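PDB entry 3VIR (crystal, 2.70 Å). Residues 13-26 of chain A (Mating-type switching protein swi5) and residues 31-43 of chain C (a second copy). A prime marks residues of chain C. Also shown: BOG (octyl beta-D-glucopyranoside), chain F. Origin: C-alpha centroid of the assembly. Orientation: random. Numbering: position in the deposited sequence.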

# COMPACT_ATOMS: atom_id res chain seq x y z
N LEU A 13 -17.44 -17.61 2.01
CA LEU A 13 -15.98 -17.72 2.08
C LEU A 13 -15.46 -16.62 1.16
O LEU A 13 -14.81 -15.68 1.62
CB LEU A 13 -15.48 -19.14 1.63
CG LEU A 13 -13.97 -19.57 1.59
CD1 LEU A 13 -13.44 -20.11 2.93
CD2 LEU A 13 -13.71 -20.64 0.52
N GLU A 14 -15.87 -16.69 -0.10
CA GLU A 14 -15.29 -15.89 -1.18
C GLU A 14 -15.95 -14.51 -1.36
O GLU A 14 -15.30 -13.58 -1.83
CB GLU A 14 -15.31 -16.69 -2.50
CG GLU A 14 -14.74 -18.14 -2.45
CD GLU A 14 -13.23 -18.21 -2.22
OE1 GLU A 14 -12.69 -19.34 -2.16
OE2 GLU A 14 -12.57 -17.15 -2.11
N GLN A 15 -17.22 -14.36 -1.00
CA GLN A 15 -17.89 -13.06 -1.17
C GLN A 15 -17.18 -11.94 -0.36
O GLN A 15 -16.81 -10.90 -0.90
CB GLN A 15 -19.38 -13.15 -0.78
CG GLN A 15 -20.38 -13.16 -1.95
CD GLN A 15 -21.12 -14.50 -2.17
OE1 GLN A 15 -21.14 -15.39 -1.31
NE2 GLN A 15 -21.74 -14.63 -3.34
N GLN A 16 -16.98 -12.20 0.93
CA GLN A 16 -16.53 -11.19 1.89
C GLN A 16 -15.02 -11.07 1.94
O GLN A 16 -14.47 -10.04 2.39
CB GLN A 16 -17.06 -11.52 3.29
CG GLN A 16 -18.53 -11.22 3.51
CD GLN A 16 -19.07 -11.86 4.78
OE1 GLN A 16 -18.31 -12.39 5.60
NE2 GLN A 16 -20.39 -11.82 4.94
N LYS A 17 -14.34 -12.14 1.51
CA LYS A 17 -12.89 -12.11 1.36
C LYS A 17 -12.51 -11.23 0.15
O LYS A 17 -11.66 -10.36 0.28
CB LYS A 17 -12.33 -13.53 1.28
CG LYS A 17 -10.83 -13.68 1.46
CD LYS A 17 -10.37 -15.10 1.94
CE LYS A 17 -10.61 -16.28 0.92
NZ LYS A 17 -10.82 -17.64 1.58
N GLU A 18 -13.16 -11.41 -1.00
CA GLU A 18 -12.79 -10.59 -2.19
C GLU A 18 -13.21 -9.11 -2.15
O GLU A 18 -12.55 -8.30 -2.78
CB GLU A 18 -13.28 -11.24 -3.49
CG GLU A 18 -12.31 -12.28 -4.07
CD GLU A 18 -12.85 -13.71 -4.04
OE1 GLU A 18 -12.06 -14.67 -3.81
OE2 GLU A 18 -14.07 -13.89 -4.28
N GLN A 19 -14.29 -8.75 -1.45
CA GLN A 19 -14.68 -7.34 -1.35
C GLN A 19 -13.69 -6.63 -0.44
O GLN A 19 -13.36 -5.45 -0.64
CB GLN A 19 -16.09 -7.15 -0.81
CG GLN A 19 -16.69 -5.76 -1.13
CD GLN A 19 -18.07 -5.52 -0.49
OE1 GLN A 19 -18.97 -6.37 -0.57
NE2 GLN A 19 -18.24 -4.35 0.16
N LEU A 20 -13.23 -7.35 0.57
CA LEU A 20 -12.18 -6.88 1.44
C LEU A 20 -10.92 -6.65 0.63
O LEU A 20 -10.35 -5.56 0.66
CB LEU A 20 -11.93 -7.93 2.53
CG LEU A 20 -10.83 -7.70 3.55
CD1 LEU A 20 -11.23 -6.54 4.43
CD2 LEU A 20 -10.60 -8.98 4.36
N GLU A 21 -10.50 -7.67 -0.12
CA GLU A 21 -9.19 -7.62 -0.80
C GLU A 21 -9.17 -6.51 -1.83
O GLU A 21 -8.18 -5.78 -1.96
CB GLU A 21 -8.81 -8.95 -1.46
CG GLU A 21 -7.57 -8.84 -2.37
CD GLU A 21 -6.81 -10.17 -2.54
OE1 GLU A 21 -5.57 -10.11 -2.74
OE2 GLU A 21 -7.46 -11.25 -2.48
N SER A 22 -10.27 -6.37 -2.56
CA SER A 22 -10.40 -5.23 -3.46
C SER A 22 -10.20 -3.92 -2.68
O SER A 22 -9.30 -3.17 -2.96
CB SER A 22 -11.75 -5.26 -4.14
OG SER A 22 -11.82 -4.21 -5.08
N SER A 23 -11.05 -3.70 -1.68
CA SER A 23 -10.98 -2.55 -0.81
C SER A 23 -9.60 -2.26 -0.22
O SER A 23 -9.22 -1.08 -0.10
CB SER A 23 -11.98 -2.72 0.34
OG SER A 23 -13.30 -2.93 -0.14
N LEU A 24 -8.86 -3.29 0.18
CA LEU A 24 -7.49 -3.08 0.62
C LEU A 24 -6.63 -2.61 -0.54
O LEU A 24 -6.12 -1.50 -0.50
CB LEU A 24 -6.90 -4.33 1.25
CG LEU A 24 -7.61 -4.75 2.54
CD1 LEU A 24 -6.96 -5.95 3.30
CD2 LEU A 24 -7.66 -3.51 3.43
N GLN A 25 -6.50 -3.39 -1.61
CA GLN A 25 -5.61 -2.98 -2.72
C GLN A 25 -5.93 -1.57 -3.20
O GLN A 25 -5.03 -0.83 -3.61
CB GLN A 25 -5.61 -3.98 -3.91
CG GLN A 25 -4.26 -4.81 -4.12
CD GLN A 25 -2.94 -3.94 -4.16
OE1 GLN A 25 -1.87 -4.42 -3.76
NE2 GLN A 25 -3.04 -2.68 -4.64
N ASP A 26 -7.20 -1.17 -3.13
CA ASP A 26 -7.61 0.16 -3.59
C ASP A 26 -7.07 1.25 -2.66
O ASP A 26 -6.38 2.16 -3.10
CB ASP A 26 -9.13 0.25 -3.75
CG ASP A 26 -9.58 1.57 -4.38
OD1 ASP A 26 -8.96 2.63 -4.13
OD2 ASP A 26 -10.58 1.55 -5.13
N LEU C 31 -3.30 -12.35 3.45
CA LEU C 31 -4.31 -13.11 2.77
C LEU C 31 -4.08 -13.33 1.28
O LEU C 31 -4.83 -14.07 0.67
CB LEU C 31 -5.71 -12.61 3.11
CG LEU C 31 -6.15 -11.17 2.97
CD1 LEU C 31 -5.96 -10.74 1.56
CD2 LEU C 31 -7.60 -11.08 3.42
N LYS C 32 -3.04 -12.75 0.70
CA LYS C 32 -2.55 -13.25 -0.59
C LYS C 32 -1.83 -14.57 -0.33
O LYS C 32 -1.97 -15.50 -1.11
CB LYS C 32 -1.64 -12.22 -1.33
CG LYS C 32 -2.38 -11.32 -2.40
CD LYS C 32 -2.28 -9.78 -2.15
CE LYS C 32 -1.07 -9.09 -2.89
NZ LYS C 32 -0.31 -8.01 -2.12
N ASN C 33 -1.10 -14.67 0.77
CA ASN C 33 -0.39 -15.90 1.13
C ASN C 33 -1.34 -17.06 1.44
O ASN C 33 -1.16 -18.18 0.92
CB ASN C 33 0.54 -15.66 2.33
CG ASN C 33 1.91 -15.11 1.90
OD1 ASN C 33 2.24 -13.92 2.12
ND2 ASN C 33 2.71 -15.96 1.24
N ARG C 34 -2.36 -16.79 2.26
CA ARG C 34 -3.36 -17.80 2.58
C ARG C 34 -3.84 -18.43 1.29
O ARG C 34 -3.83 -19.63 1.18
CB ARG C 34 -4.55 -17.24 3.38
CG ARG C 34 -5.36 -18.37 4.09
CD ARG C 34 -6.06 -17.93 5.36
NE ARG C 34 -5.18 -17.95 6.54
CZ ARG C 34 -5.16 -18.89 7.49
NH1 ARG C 34 -5.98 -19.95 7.46
NH2 ARG C 34 -4.30 -18.78 8.51
N ASP C 35 -4.23 -17.63 0.31
CA ASP C 35 -4.61 -18.15 -1.00
C ASP C 35 -3.52 -19.01 -1.66
O ASP C 35 -3.81 -20.12 -2.12
CB ASP C 35 -4.98 -17.01 -1.93
CG ASP C 35 -6.43 -17.01 -2.28
OD1 ASP C 35 -6.73 -16.59 -3.41
OD2 ASP C 35 -7.28 -17.44 -1.46
N ALA C 36 -2.29 -18.50 -1.71
CA ALA C 36 -1.18 -19.24 -2.31
C ALA C 36 -1.25 -20.65 -1.82
O ALA C 36 -1.32 -21.58 -2.62
CB ALA C 36 0.13 -18.67 -1.92
N LYS C 37 -1.28 -20.79 -0.50
CA LYS C 37 -1.17 -22.09 0.17
C LYS C 37 -2.40 -22.96 -0.09
O LYS C 37 -2.28 -24.11 -0.47
CB LYS C 37 -0.97 -21.88 1.68
CG LYS C 37 0.48 -21.73 2.06
CD LYS C 37 0.71 -20.74 3.16
CE LYS C 37 1.96 -21.10 3.98
NZ LYS C 37 2.43 -19.95 4.84
N GLN C 38 -3.57 -22.39 0.10
CA GLN C 38 -4.80 -23.02 -0.29
C GLN C 38 -4.80 -23.48 -1.72
O GLN C 38 -5.55 -24.38 -2.05
CB GLN C 38 -6.00 -22.07 -0.14
CG GLN C 38 -6.54 -21.97 1.28
CD GLN C 38 -7.70 -21.01 1.41
OE1 GLN C 38 -7.90 -20.43 2.46
NE2 GLN C 38 -8.47 -20.85 0.34
N THR C 39 -4.04 -22.83 -2.60
CA THR C 39 -4.15 -23.15 -4.01
C THR C 39 -3.31 -24.34 -4.38
O THR C 39 -3.78 -25.21 -5.07
CB THR C 39 -3.81 -21.97 -4.90
OG1 THR C 39 -4.94 -21.09 -4.92
CG2 THR C 39 -3.55 -22.46 -6.32
N VAL C 40 -2.07 -24.35 -3.91
CA VAL C 40 -1.24 -25.54 -3.96
C VAL C 40 -1.97 -26.72 -3.39
O VAL C 40 -1.96 -27.82 -3.97
CB VAL C 40 -0.02 -25.42 -3.08
CG1 VAL C 40 0.50 -26.82 -2.70
CG2 VAL C 40 1.02 -24.57 -3.76
N GLN C 41 -2.60 -26.53 -2.25
CA GLN C 41 -3.27 -27.68 -1.65
C GLN C 41 -4.47 -28.14 -2.51
O GLN C 41 -4.71 -29.34 -2.63
CB GLN C 41 -3.70 -27.39 -0.23
CG GLN C 41 -4.30 -28.60 0.45
CD GLN C 41 -3.28 -29.66 0.77
OE1 GLN C 41 -3.49 -30.84 0.53
NE2 GLN C 41 -2.19 -29.25 1.34
N LYS C 42 -5.22 -27.21 -3.10
CA LYS C 42 -6.34 -27.60 -3.96
C LYS C 42 -5.80 -28.55 -5.02
O LYS C 42 -6.42 -29.55 -5.33
CB LYS C 42 -7.04 -26.39 -4.62
CG LYS C 42 -8.20 -25.88 -3.82
CD LYS C 42 -8.89 -24.70 -4.48
CE LYS C 42 -9.21 -23.61 -3.40
NZ LYS C 42 -10.16 -22.50 -3.84
N HIS C 43 -4.64 -28.24 -5.56
CA HIS C 43 -4.09 -29.08 -6.58
C HIS C 43 -3.81 -30.46 -6.00
O HIS C 43 -4.30 -31.47 -6.53
CB HIS C 43 -2.83 -28.46 -7.18
CG HIS C 43 -2.66 -28.76 -8.63
ND1 HIS C 43 -2.48 -27.77 -9.58
CD2 HIS C 43 -2.68 -29.94 -9.31
CE1 HIS C 43 -2.38 -28.33 -10.78
NE2 HIS C 43 -2.49 -29.64 -10.64
C1 BOG F . -3.21 -23.70 8.84
O1 BOG F . -2.83 -24.15 10.17
C2 BOG F . -2.94 -22.18 8.79
O2 BOG F . -3.96 -21.52 9.64
C3 BOG F . -2.80 -21.59 7.31
O3 BOG F . -1.74 -20.60 7.19
C4 BOG F . -2.61 -22.62 6.16
O4 BOG F . -3.26 -22.17 4.96
C5 BOG F . -3.24 -23.95 6.48
O5 BOG F . -2.61 -24.41 7.70
C6 BOG F . -3.24 -24.90 5.25
O6 BOG F . -4.18 -24.51 4.19
C1' BOG F . -3.92 -24.01 11.14
C2' BOG F . -3.96 -25.10 12.26
C3' BOG F . -4.69 -26.42 11.93
C4' BOG F . -5.69 -26.91 13.00
C5' BOG F . -5.41 -28.33 13.52
C6' BOG F . -6.58 -29.34 13.38
C7' BOG F . -6.74 -30.28 14.60
C8' BOG F . -8.14 -30.92 14.76

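The two helices run closer to antiparallel than parallel, at 135° between their N-to-C directions. Their axes stay 12.3 Å apart at the closest, so only side chains bridge the gap. No hydrogen bond crosses between the stretches.

Glu14 points sideways, but its end comes nearer to chain C. Glu14 OE1 lies 4.4 Å from Lys42′ NZ. The charges are opposite, yet the distance is beyond a salt bridge.

Lys17 points toward the partner, and its chain is bent at chi3 (66°, p). Lys17 NZ is 4.1 Å from Gln38′ OE1, and Lys17 CE is 4.3 Å from Asp35′ OD2. Neither is a hydrogen bond or a salt bridge.

Leu20 supplies the apolar contact. Leu20 CD2 packs 3.8 Å from Leu31′ CD2, and both leucines are buried in the assembly. Leu31′ has the largest covered area of any residue here.

Glu21 also points toward chain C. Glu21 CD is 4.2 Å from Leu31′ CD1, so the carboxylate borders the leucine. Glu21 OE1 is 3.4 Å from Lys32′ CD, a contact with the aliphatic part of that lysine.

Gln25, an exposed residue, is the last in chain A to make a contact. Gln25 OE1 stays 4.2 Å from Lys32′ NZ, too far for a hydrogen bond.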